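Side-chain contacts in lipid transferase CIDEC (PDB 4IKG), which transfers triacylglycerols between lipid droplets, promoting their fusion into the single large droplet of white fat cells: residues A[8-13]-A[35-40]; A[19-24]-A[30-35]. One frame throughout, in Å; residues are numbered along the deposited sequence.

Contact 1: A[8-13]-A[35-40]; sequences CRVSTA and DILKLK
With its CG turned anti to the carbonyl carbon (chi1 -78°), Leu37 drives its CD1 methyl toward Val10 and Thr12, while Val10, whose CG1 lies anti to the backbone N (chi1 -177°), presents that methyl to it. The contact belongs to the ubiquitin-like CIDE-N domain, where helix 26-36 packs on the mixed sheet; Leu37, the first residue to leave helical geometry, is buried against the sheet just beyond the helix. Val10 CG1 and Leu37 CD1 meet at 3.8 Å, the two side chains running aslant. A branched valine suits a strand whose inner face must be filled close to the backbone, whereas the longer leucine spans from the helix end to the sheet; its side chain also touches Lys19 and Val17. Thr12, just past strand 7-11, serves two purposes. Its OG1 is turned to polar partners, hydrogen-bonding to Asp14 OD1 and to the backbone N of Lys16, so the hydroxyl serves the interstrand connection while CG2 is left for Leu37. On Ser11 the hydroxyl OG donates to Thr12 O, approaching a lone pair within that carbonyl's plane (C=O...OG angle 120°). The same Leu37 CD1 lies 4.0 Å from Thr12 CG2.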
loop_
_atom_site.group_PDB
_atom_site.type_symbol
_atom_site.label_atom_id
_atom_site.label_comp_id
_atom_site.label_asym_id
_atom_site.label_seq_id
_atom_site.Cartn_x
_atom_site.Cartn_y
_atom_site.Cartn_z
ATOM N N CYS A 8 7.448 -0.070 4.671
ATOM C CA CYS A 8 6.425 -0.638 3.802
ATOM C C CYS A 8 6.953 -0.835 2.385
ATOM O O CYS A 8 7.537 0.077 1.802
ATOM C CB CYS A 8 5.188 0.264 3.771
ATOM S SG CYS A 8 4.431 0.581 5.384
ATOM N N ARG A 9 6.753 -2.026 1.833
ATOM C CA ARG A 9 7.141 -2.289 0.452
ATOM C C ARG A 9 5.908 -2.209 -0.442
ATOM O O ARG A 9 5.079 -3.122 -0.454
ATOM C CB ARG A 9 7.814 -3.656 0.326
ATOM C CG ARG A 9 8.981 -3.850 1.286
ATOM C CD ARG A 9 9.672 -5.190 1.073
ATOM N NE ARG A 9 10.685 -5.446 2.095
ATOM C CZ ARG A 9 11.488 -6.505 2.106
ATOM N NH1 ARG A 9 11.404 -7.415 1.144
ATOM N NH2 ARG A 9 12.378 -6.655 3.079
ATOM N N VAL A 10 5.786 -1.112 -1.183
ATOM C CA VAL A 10 4.588 -0.859 -1.980
ATOM C C VAL A 10 4.831 -1.066 -3.475
ATOM O O VAL A 10 5.752 -0.485 -4.051
ATOM C CB VAL A 10 4.045 0.562 -1.732
ATOM C CG1 VAL A 10 2.754 0.784 -2.501
ATOM C CG2 VAL A 10 3.828 0.787 -0.244
ATOM N N SER A 11 4.000 -1.901 -4.094
ATOM C CA SER A 11 4.114 -2.184 -5.520
ATOM C C SER A 11 2.939 -1.595 -6.292
ATOM O O SER A 11 1.920 -1.229 -5.705
ATOM C CB SER A 11 4.193 -3.694 -5.760
ATOM O OG SER A 11 4.195 -3.995 -7.146
ATOM N N THR A 12 3.086 -1.509 -7.609
ATOM C CA THR A 12 2.007 -1.041 -8.470
ATOM C C THR A 12 1.236 -2.229 -9.038
ATOM O O THR A 12 1.728 -3.357 -9.022
ATOM C CB THR A 12 2.537 -0.165 -9.620
ATOM O OG1 THR A 12 3.563 -0.872 -10.328
ATOM C CG2 THR A 12 3.109 1.134 -9.074
ATOM N N ALA A 13 0.034 -1.968 -9.540
ATOM C CA ALA A 13 -0.849 -3.026 -10.028
ATOM C C ALA A 13 -0.239 -3.865 -11.152
ATOM O O ALA A 13 -0.556 -5.046 -11.294
ATOM C CB ALA A 13 -2.186 -2.444 -10.463
ATOM N N ASP A 35 2.055 10.660 -4.110
ATOM C CA ASP A 35 3.164 11.493 -4.563
ATOM C C ASP A 35 4.495 10.745 -4.571
ATOM O O ASP A 35 5.445 11.174 -5.229
ATOM C CB ASP A 35 3.271 12.771 -3.722
ATOM C CG ASP A 35 2.363 13.878 -4.224
ATOM O OD1 ASP A 35 2.136 13.952 -5.450
ATOM O OD2 ASP A 35 1.884 14.677 -3.393
ATOM N N ILE A 36 4.574 9.633 -3.848
ATOM C CA ILE A 36 5.801 8.840 -3.867
ATOM C C ILE A 36 5.907 7.967 -5.130
ATOM O O ILE A 36 6.977 7.868 -5.736
ATOM C CB ILE A 36 5.978 8.000 -2.578
ATOM C CG1 ILE A 36 6.245 8.921 -1.385
ATOM C CG2 ILE A 36 7.123 7.016 -2.728
ATOM C CD1 ILE A 36 6.705 8.209 -0.132
ATOM N N LEU A 37 4.790 7.368 -5.541
ATOM C CA LEU A 37 4.758 6.453 -6.687
ATOM C C LEU A 37 4.331 7.109 -8.002
ATOM O O LEU A 37 4.068 6.411 -8.983
ATOM C CB LEU A 37 3.815 5.279 -6.403
ATOM C CG LEU A 37 4.329 4.164 -5.499
ATOM C CD1 LEU A 37 3.415 2.951 -5.573
ATOM C CD2 LEU A 37 5.743 3.797 -5.901
ATOM N N LYS A 38 4.264 8.438 -8.016
ATOM C CA LYS A 38 3.739 9.189 -9.163
ATOM C C LYS A 38 2.351 8.702 -9.583
ATOM O O LYS A 38 2.187 8.149 -10.671
ATOM C CB LYS A 38 4.696 9.129 -10.364
ATOM C CG LYS A 38 5.809 10.172 -10.369
ATOM C CD LYS A 38 6.512 10.196 -11.724
ATOM C CE LYS A 38 7.206 11.527 -11.977
ATOM N NZ LYS A 38 6.280 12.675 -11.778
ATOM N N LEU A 39 1.355 8.910 -8.726
ATOM C CA LEU A 39 -0.005 8.462 -9.023
ATOM C C LEU A 39 -0.930 9.608 -9.429
ATOM O O LEU A 39 -0.984 10.644 -8.765
ATOM C CB LEU A 39 -0.586 7.677 -7.846
ATOM C CG LEU A 39 0.115 6.333 -7.647
ATOM C CD1 LEU A 39 -0.510 5.542 -6.514
ATOM C CD2 LEU A 39 0.092 5.535 -8.944
ATOM N N LYS A 40 -1.658 9.405 -10.522
ATOM C CA LYS A 40 -2.525 10.432 -11.090
ATOM C C LYS A 40 -3.650 10.842 -10.147
ATOM O O LYS A 40 -4.050 12.006 -10.114
ATOM C CB LYS A 40 -3.094 9.949 -12.421
ATOM C CG LYS A 40 -2.029 9.774 -13.483
ATOM C CD LYS A 40 -2.481 8.828 -14.568
ATOM C CE LYS A 40 -1.750 9.096 -15.869
ATOM N NZ LYS A 40 -2.258 8.213 -16.952
#

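Contact 2: A[19-24]-A[30-35]; sequences KGIMAH and LNKVQD
Ile21 directs its side chain from the strand toward the helix and ends on Val33, its CD1 reaching Val33 CB at 4.3 Å. The CD1 methyl rests against the root of the valine, as near its CA as its CB, with Val33 CG2 only slightly farther off. Carrying CD1 to this point is an extended outer torsion (chi2 172°), which stretches the longer branch of the isoleucine away from its own backbone. The shorter branch turns to the preceding residue of the helix: Ile21 CG2 lies 4.4 Å from Lys32 CB, so the two branches rest on consecutive helical residues. A beta-branched residue is at home in a strand, and isoleucine adds the reach needed to bridge to a helix whose axis passes 9.5 Å away. Strand 18-22 borders the sheet of the CIDE-N domain, a member of the ubiquitin-like folds, and the helix that follows it folds back over the sheet, the short segments running at 142° to one another. Val10, on the adjoining strand, touches both Ile21 and Val33, and Leu29 and Ile36 flank Ile21 along the same helix. At the solvent-facing margin Lys32 behaves differently. Its chain bends at chi2 (121°) and chi3, bringing its amino end over to the strand. A lysine can set the base of its chain (CB) beside Ile21 and still offer its amino end to the backbone: Lys32 NZ makes a weak hydrogen bond of 3.2 Å to Met22 O, with CE nearly as close.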
loop_
_atom_site.group_PDB
_atom_site.type_symbol
_atom_site.label_atom_id
_atom_site.label_comp_id
_atom_site.label_asym_id
_atom_site.label_seq_id
_atom_site.Cartn_x
_atom_site.Cartn_y
_atom_site.Cartn_z
ATOM N N LYS A 19 8.555 0.185 -4.258
ATOM C CA LYS A 19 9.259 1.222 -3.518
ATOM C C LYS A 19 9.099 1.108 -2.006
ATOM O O LYS A 19 8.044 0.702 -1.507
ATOM C CB LYS A 19 8.803 2.599 -4.006
ATOM C CG LYS A 19 9.844 3.691 -3.850
ATOM C CD LYS A 19 9.461 4.934 -4.635
ATOM C CE LYS A 19 9.691 4.753 -6.130
ATOM N NZ LYS A 19 9.463 6.020 -6.881
ATOM N N GLY A 20 10.158 1.466 -1.285
ATOM C CA GLY A 20 10.149 1.438 0.165
ATOM C C GLY A 20 9.688 2.761 0.743
ATOM O O GLY A 20 10.236 3.818 0.420
ATOM N N ILE A 21 8.671 2.705 1.596
ATOM C CA ILE A 21 8.089 3.902 2.181
ATOM C C ILE A 21 7.916 3.747 3.684
ATOM O O ILE A 21 7.309 2.784 4.153
ATOM C CB ILE A 21 6.712 4.210 1.564
ATOM C CG1 ILE A 21 6.820 4.355 0.043
ATOM C CG2 ILE A 21 6.122 5.468 2.184
ATOM C CD1 ILE A 21 5.488 4.476 -0.660
ATOM N N MET A 22 8.453 4.696 4.440
ATOM C CA MET A 22 8.208 4.729 5.873
ATOM C C MET A 22 6.816 5.297 6.128
ATOM O O MET A 22 6.484 6.382 5.649
ATOM C CB MET A 22 9.272 5.563 6.584
ATOM C CG MET A 22 10.673 4.986 6.470
ATOM S SD MET A 22 10.752 3.267 7.021
ATOM C CE MET A 22 10.279 3.439 8.743
ATOM N N ALA A 23 6.000 4.555 6.872
ATOM C CA ALA A 23 4.633 4.981 7.165
ATOM C C ALA A 23 4.310 4.956 8.657
ATOM O O ALA A 23 4.521 3.947 9.328
ATOM C CB ALA A 23 3.641 4.120 6.401
ATOM N N HIS A 24 3.807 6.065 9.189
ATOM C CA HIS A 24 3.423 6.111 10.598
ATOM C C HIS A 24 2.138 5.334 10.848
ATOM O O HIS A 24 1.965 4.725 11.903
ATOM C CB HIS A 24 3.247 7.552 11.072
ATOM C CG HIS A 24 4.457 8.123 11.739
ATOM N ND1 HIS A 24 5.375 8.903 11.072
ATOM C CD2 HIS A 24 4.896 8.035 13.018
ATOM C CE1 HIS A 24 6.329 9.270 11.909
ATOM N NE2 HIS A 24 6.060 8.755 13.097
ATOM N N LEU A 30 -1.277 5.943 2.866
ATOM C CA LEU A 30 -2.171 6.258 1.760
ATOM C C LEU A 30 -2.049 7.717 1.306
ATOM O O LEU A 30 -2.270 8.029 0.136
ATOM C CB LEU A 30 -3.620 5.885 2.098
ATOM C CG LEU A 30 -4.085 4.542 1.523
ATOM C CD1 LEU A 30 -3.800 4.498 0.033
ATOM C CD2 LEU A 30 -3.430 3.362 2.227
ATOM N N ASN A 31 -1.683 8.597 2.233
ATOM C CA ASN A 31 -1.378 9.984 1.890
ATOM C C ASN A 31 -0.093 10.092 1.061
ATOM O O ASN A 31 -0.047 10.812 0.062
ATOM C CB ASN A 31 -1.282 10.858 3.150
ATOM C CG ASN A 31 -2.637 11.109 3.802
ATOM O OD1 ASN A 31 -3.678 11.051 3.147
ATOM N ND2 ASN A 31 -2.623 11.395 5.099
ATOM N N LYS A 32 0.929 9.341 1.464
ATOM C CA LYS A 32 2.270 9.441 0.882
ATOM C C LYS A 32 2.415 8.797 -0.498
ATOM O O LYS A 32 3.012 9.380 -1.408
ATOM C CB LYS A 32 3.304 8.831 1.836
ATOM C CG LYS A 32 4.368 9.810 2.291
ATOM C CD LYS A 32 4.373 9.957 3.800
ATOM C CE LYS A 32 5.613 9.329 4.402
ATOM N NZ LYS A 32 5.638 9.498 5.877
ATOM N N VAL A 33 1.869 7.592 -0.635
ATOM C CA VAL A 33 2.059 6.759 -1.826
ATOM C C VAL A 33 1.660 7.431 -3.153
ATOM O O VAL A 33 2.251 7.149 -4.193
ATOM C CB VAL A 33 1.382 5.361 -1.662
ATOM C CG1 VAL A 33 -0.093 5.505 -1.291
ATOM C CG2 VAL A 33 1.567 4.505 -2.915
ATOM N N GLN A 34 0.684 8.335 -3.116
ATOM C CA GLN A 34 0.265 9.037 -4.334
ATOM C C GLN A 34 1.403 9.853 -4.940
ATOM O O GLN A 34 1.681 9.752 -6.132
ATOM C CB GLN A 34 -0.944 9.945 -4.081
ATOM C CG GLN A 34 -1.417 10.698 -5.327
ATOM C CD GLN A 34 -2.448 11.776 -5.026
ATOM O OE1 GLN A 34 -2.538 12.272 -3.902
ATOM N NE2 GLN A 34 -3.229 12.145 -6.036
ATOM N N ASP A 35 2.055 10.660 -4.110
ATOM C CA ASP A 35 3.164 11.493 -4.563
ATOM C C ASP A 35 4.495 10.745 -4.571
ATOM O O ASP A 35 5.445 11.174 -5.229
ATOM C CB ASP A 35 3.271 12.771 -3.722
ATOM C CG ASP A 35 2.363 13.878 -4.224
ATOM O OD1 ASP A 35 2.136 13.952 -5.450
ATOM O OD2 ASP A 35 1.884 14.677 -3.393
#

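Overall arrangement
Contacts 1 and 2 lie about 7 Å apart, centre to centre, and join helix 26-36 and the residue just beyond its end to neighbouring antiparallel strands of one mixed sheet. Along the chain strand 7-11 comes first, then strand 18-22, then the helix, so both segments of contact 2 fall between those of contact 1 except for Asp35, which the two share. Contact 2 holds the second half of the helix to the outermost strand; contact 1 continues the packing past its end. A probable hydrogen bond between Cys8 O and Ile21 N ties the strands, and Ile36 packs on Ile21. Both help form the core of CIDE-N, the domain involved in the homodimerisation crucial for lipid transfer.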